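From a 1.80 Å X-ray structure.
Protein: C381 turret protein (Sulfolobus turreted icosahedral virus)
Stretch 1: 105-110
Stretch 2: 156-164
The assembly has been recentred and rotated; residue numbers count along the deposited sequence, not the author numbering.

Stretch 1 105-110: TMTYSI
Stretch 2, residues 156-164: NIPKIIHTS

The two stretches pair antiparallel at a single bridge, Thr-107 with His-162, their CA atoms 5.2 Å apart. Both backbones are extended (phi/psi -132/160 and -101/135), and in this hydrogen-bonded antiparallel pair each residue donates to the other: Thr-107 N lies 3.1 Å from His-162 O, and His-162 N 2.9 Å from Thr-107 O. Met-106 then falls beside Thr-163, and Tyr-108 beside Ile-161. Toward Ser-109 the chains draw apart, the axes of strands 108-110 and 160-163 being inclined at 118°. A water fills the gap, accepting from Ser-109 N (2.7 Å) and donating to Ile-160 O (2.8 Å); His-162 NE2 adds a weak bond to it at 3.1 Å.

Tyr-108 and His-162 cover the most surface, 82 Å² each. The CA-to-CB bond of Tyr-108 points away, yet its long ring (chi1 m, chi2 -38°) returns, bringing CE1 to 3.5 Å from Ile-160 CD1 and 3.8 Å from Ile-161 CG1. Aromatic carbons suit this buried, branched aliphatic setting, while the hydroxyl is satisfied elsewhere in the structure. His-162 (m, chi2 -88°) is partly exposed, where an imidazole can meet water. Met-106 (m, t, m), buried, with an unbranched apolar side chain, packs CB 4.0 Å from Ile-161 CG2 and CG 3.9 Å from Thr-163 CB.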

ATOM      1  N   THR A 105     -24.599  17.916 -23.797  1.00 34.46           N
ATOM      2  CA  THR A 105     -24.474  19.199 -24.501  1.00 31.90           C
ATOM      3  C   THR A 105     -23.043  19.509 -24.947  1.00 37.21           C
ATOM      4  O   THR A 105     -22.848  20.104 -25.998  1.00 35.37           O
ATOM      5  CB  THR A 105     -24.992  20.377 -23.673  1.00 38.14           C
ATOM      6  OG1 THR A 105     -24.370  20.346 -22.381  1.00 36.66           O
ATOM      7  CG2 THR A 105     -26.505  20.316 -23.511  1.00 39.50           C
ATOM      8  N   MET A 106     -22.052  19.122 -24.156  1.00 34.56           N
ATOM      9  CA  MET A 106     -20.669  19.466 -24.488  1.00 32.70           C
ATOM     10  C   MET A 106     -20.168  18.577 -25.608  1.00 36.07           C
ATOM     11  O   MET A 106     -20.549  17.410 -25.703  1.00 30.30           O
ATOM     12  CB  MET A 106     -19.770  19.375 -23.239  1.00 29.76           C
ATOM     13  CG  MET A 106     -20.203  20.349 -22.153  1.00 35.31           C
ATOM     14  SD  MET A 106     -19.092  20.439 -20.735  1.00 34.25           S
ATOM     15  CE  MET A 106     -19.045  18.721 -20.285  1.00 25.30           C
ATOM     16  N   THR A 107     -19.333  19.139 -26.476  1.00 31.32           N
ATOM     17  CA  THR A 107     -18.936  18.441 -27.703  1.00 30.61           C
ATOM     18  C   THR A 107     -17.440  18.438 -27.977  1.00 32.87           C
ATOM     19  O   THR A 107     -16.691  19.280 -27.457  1.00 29.08           O
ATOM     20  CB  THR A 107     -19.606  19.097 -28.937  1.00 28.86           C
ATOM     21  OG1 THR A 107     -19.314  20.496 -28.962  1.00 35.62           O
ATOM     22  CG2 THR A 107     -21.121  18.922 -28.906  1.00 34.00           C
ATOM     23  N   TYR A 108     -17.026  17.492 -28.818  1.00 24.48           N
ATOM     24  CA  TYR A 108     -15.731  17.547 -29.485  1.00 29.80           C
ATOM     25  C   TYR A 108     -15.967  17.992 -30.917  1.00 36.43           C
ATOM     26  O   TYR A 108     -16.959  17.601 -31.543  1.00 30.77           O
ATOM     27  CB  TYR A 108     -15.083  16.167 -29.509  1.00 26.08           C
ATOM     28  CG  TYR A 108     -14.699  15.632 -28.153  1.00 29.90           C
ATOM     29  CD1 TYR A 108     -14.179  16.471 -27.170  1.00 27.08           C
ATOM     30  CD2 TYR A 108     -14.843  14.281 -27.856  1.00 29.63           C
ATOM     31  CE1 TYR A 108     -13.815  15.970 -25.936  1.00 32.84           C
ATOM     32  CE2 TYR A 108     -14.483  13.773 -26.615  1.00 31.79           C
ATOM     33  CZ  TYR A 108     -13.965  14.627 -25.669  1.00 28.69           C
ATOM     34  OH  TYR A 108     -13.609  14.131 -24.442  1.00 30.61           O
ATOM     35  N   SER A 109     -15.058  18.807 -31.441  1.00 25.92           N
ATOM     36  CA  SER A 109     -15.087  19.195 -32.841  1.00 30.86           C
ATOM     37  C   SER A 109     -13.943  18.477 -33.578  1.00 31.88           C
ATOM     38  O   SER A 109     -12.777  18.639 -33.252  1.00 36.79           O
ATOM     39  CB  SER A 109     -14.983  20.718 -32.969  1.00 33.97           C
ATOM     40  OG  SER A 109     -14.996  21.099 -34.320  1.00 41.86           O
ATOM     41  N   ILE A 110     -14.291  17.662 -34.565  1.00 28.16           N
ATOM     42  CA  ILE A 110     -13.301  16.844 -35.263  1.00 29.06           C
ATOM     43  C   ILE A 110     -13.074  17.374 -36.671  1.00 35.90           C
ATOM     44  O   ILE A 110     -13.977  17.351 -37.514  1.00 31.58           O
ATOM     45  CB  ILE A 110     -13.763  15.352 -35.322  1.00 32.74           C
ATOM     46  CG1 ILE A 110     -14.079  14.834 -33.914  1.00 35.60           C
ATOM     47  CG2 ILE A 110     -12.716  14.473 -35.996  1.00 27.69           C
ATOM     48  CD1 ILE A 110     -14.605  13.373 -33.877  1.00 28.62           C
ATOM     49  N   ASN A 156      -6.528  12.222 -17.920  1.00 28.77           N
ATOM     50  CA  ASN A 156      -5.797  13.340 -18.537  1.00 29.60           C
ATOM     51  C   ASN A 156      -6.349  13.596 -19.953  1.00 27.36           C
ATOM     52  O   ASN A 156      -5.822  13.111 -20.936  1.00 31.07           O
ATOM     53  CB  ASN A 156      -4.302  13.063 -18.557  1.00 27.87           C
ATOM     54  CG  ASN A 156      -3.492  14.269 -19.024  1.00 38.33           C
ATOM     55  OD1 ASN A 156      -4.052  15.336 -19.258  1.00 32.38           O
ATOM     56  ND2 ASN A 156      -2.173  14.098 -19.166  1.00 34.26           N
ATOM     57  N   ILE A 157      -7.438  14.348 -20.023  1.00 25.47           N
ATOM     58  CA  ILE A 157      -8.048  14.718 -21.308  1.00 27.68           C
ATOM     59  C   ILE A 157      -7.546  16.095 -21.730  1.00 26.25           C
ATOM     60  O   ILE A 157      -7.605  17.029 -20.939  1.00 25.19           O
ATOM     61  CB  ILE A 157      -9.564  14.776 -21.171  1.00 25.40           C
ATOM     62  CG1 ILE A 157     -10.106  13.391 -20.774  1.00 30.43           C
ATOM     63  CG2 ILE A 157     -10.227  15.246 -22.478  1.00 24.95           C
ATOM     64  CD1 ILE A 157     -11.581  13.428 -20.378  1.00 27.42           C
ATOM     65  N   PRO A 158      -7.045  16.217 -22.980  1.00 29.94           N
ATOM     66  CA  PRO A 158      -6.477  17.491 -23.450  1.00 32.47           C
ATOM     67  C   PRO A 158      -7.553  18.557 -23.620  1.00 27.20           C
ATOM     68  O   PRO A 158      -8.738  18.255 -23.447  1.00 30.71           O
ATOM     69  CB  PRO A 158      -5.822  17.122 -24.787  1.00 34.20           C
ATOM     70  CG  PRO A 158      -6.512  15.866 -25.232  1.00 36.95           C
ATOM     71  CD  PRO A 158      -6.882  15.134 -23.968  1.00 29.41           C
ATOM     72  N   LYS A 159      -7.145  19.789 -23.920  1.00 31.84           N
ATOM     73  CA  LYS A 159      -8.074  20.907 -23.957  1.00 32.63           C
ATOM     74  C   LYS A 159      -8.886  20.846 -25.253  1.00 32.67           C
ATOM     75  O   LYS A 159      -8.576  21.512 -26.224  1.00 32.99           O
ATOM     76  CB  LYS A 159      -7.327  22.238 -23.821  1.00 26.40           C
ATOM     77  CG  LYS A 159      -8.239  23.453 -23.705  1.00 30.98           C
ATOM     78  CD  LYS A 159      -7.457  24.761 -23.926  1.00 36.90           C
ATOM     79  CE  LYS A 159      -6.478  25.026 -22.791  1.00 42.53           C
ATOM     80  NZ  LYS A 159      -5.853  26.374 -22.901  1.00 39.43           N
ATOM     81  N   ILE A 160      -9.930  20.023 -25.251  1.00 27.16           N
ATOM     82  CA  ILE A 160     -10.719  19.787 -26.464  1.00 30.12           C
ATOM     83  C   ILE A 160     -12.229  19.749 -26.203  1.00 29.45           C
ATOM     84  O   ILE A 160     -13.021  19.546 -27.126  1.00 33.02           O
ATOM     85  CB  ILE A 160     -10.332  18.440 -27.123  1.00 31.36           C
ATOM     86  CG1 ILE A 160     -10.550  17.310 -26.123  1.00 36.01           C
ATOM     87  CG2 ILE A 160      -8.889  18.464 -27.636  1.00 31.65           C
ATOM     88  CD1 ILE A 160     -10.449  15.903 -26.752  1.00 35.84           C
ATOM     89  N   ILE A 161     -12.634  19.897 -24.945  1.00 31.55           N
ATOM     90  CA  ILE A 161     -14.050  19.824 -24.609  1.00 29.21           C
ATOM     91  C   ILE A 161     -14.672  21.188 -24.794  1.00 29.27           C
ATOM     92  O   ILE A 161     -14.226  22.176 -24.207  1.00 32.15           O
ATOM     93  CB  ILE A 161     -14.297  19.375 -23.152  1.00 27.96           C
ATOM     94  CG1 ILE A 161     -13.544  18.088 -22.827  1.00 28.12           C
ATOM     95  CG2 ILE A 161     -15.800  19.212 -22.887  1.00 26.25           C
ATOM     96  CD1 ILE A 161     -13.472  17.786 -21.320  1.00 20.75           C
ATOM     97  N   HIS A 162     -15.711  21.260 -25.618  1.00 25.78           N
ATOM     98  CA  HIS A 162     -16.357  22.544 -25.886  1.00 30.51           C
ATOM     99  C   HIS A 162     -17.644  22.726 -25.109  1.00 35.20           C
ATOM    100  O   HIS A 162     -18.506  21.837 -25.095  1.00 31.73           O
ATOM    101  CB  HIS A 162     -16.688  22.697 -27.386  1.00 29.88           C
ATOM    102  CG  HIS A 162     -15.487  22.715 -28.265  1.00 43.85           C
ATOM    103  ND1 HIS A 162     -14.802  23.875 -28.562  1.00 50.52           N
ATOM    104  CD2 HIS A 162     -14.830  21.721 -28.909  1.00 36.01           C
ATOM    105  CE1 HIS A 162     -13.786  23.595 -29.354  1.00 45.31           C
ATOM    106  NE2 HIS A 162     -13.783  22.292 -29.584  1.00 41.79           N
ATOM    107  N   THR A 163     -17.805  23.910 -24.518  1.00 29.33           N
ATOM    108  CA  THR A 163     -19.054  24.231 -23.844  1.00 35.67           C
ATOM    109  C   THR A 163     -19.473  25.631 -24.178  1.00 40.93           C
ATOM    110  O   THR A 163     -18.640  26.510 -24.442  1.00 42.62           O
ATOM    111  CB  THR A 163     -18.976  24.049 -22.296  1.00 35.71           C
ATOM    112  OG1 THR A 163     -20.246  24.393 -21.725  1.00 35.53           O
ATOM    113  CG2 THR A 163     -17.874  24.960 -21.683  1.00 32.05           C
ATOM    114  N   SER A 164     -20.773  25.861 -24.189  1.00 38.60           N
ATOM    115  CA  SER A 164     -21.247  27.207 -24.370  1.00 42.98           C
ATOM    116  C   SER A 164     -22.094  27.647 -23.176  1.00 43.43           C
ATOM    117  O   SER A 164     -22.877  28.589 -23.278  1.00 47.04           O
ATOM    118  CB  SER A 164     -22.017  27.329 -25.687  1.00 45.73           C
ATOM    119  OG  SER A 164     -23.060  26.381 -25.727  1.00 56.15           O
TER
HETATM  120  O   HOH W   1     -12.858  19.397 -29.937  1.00 30.40           O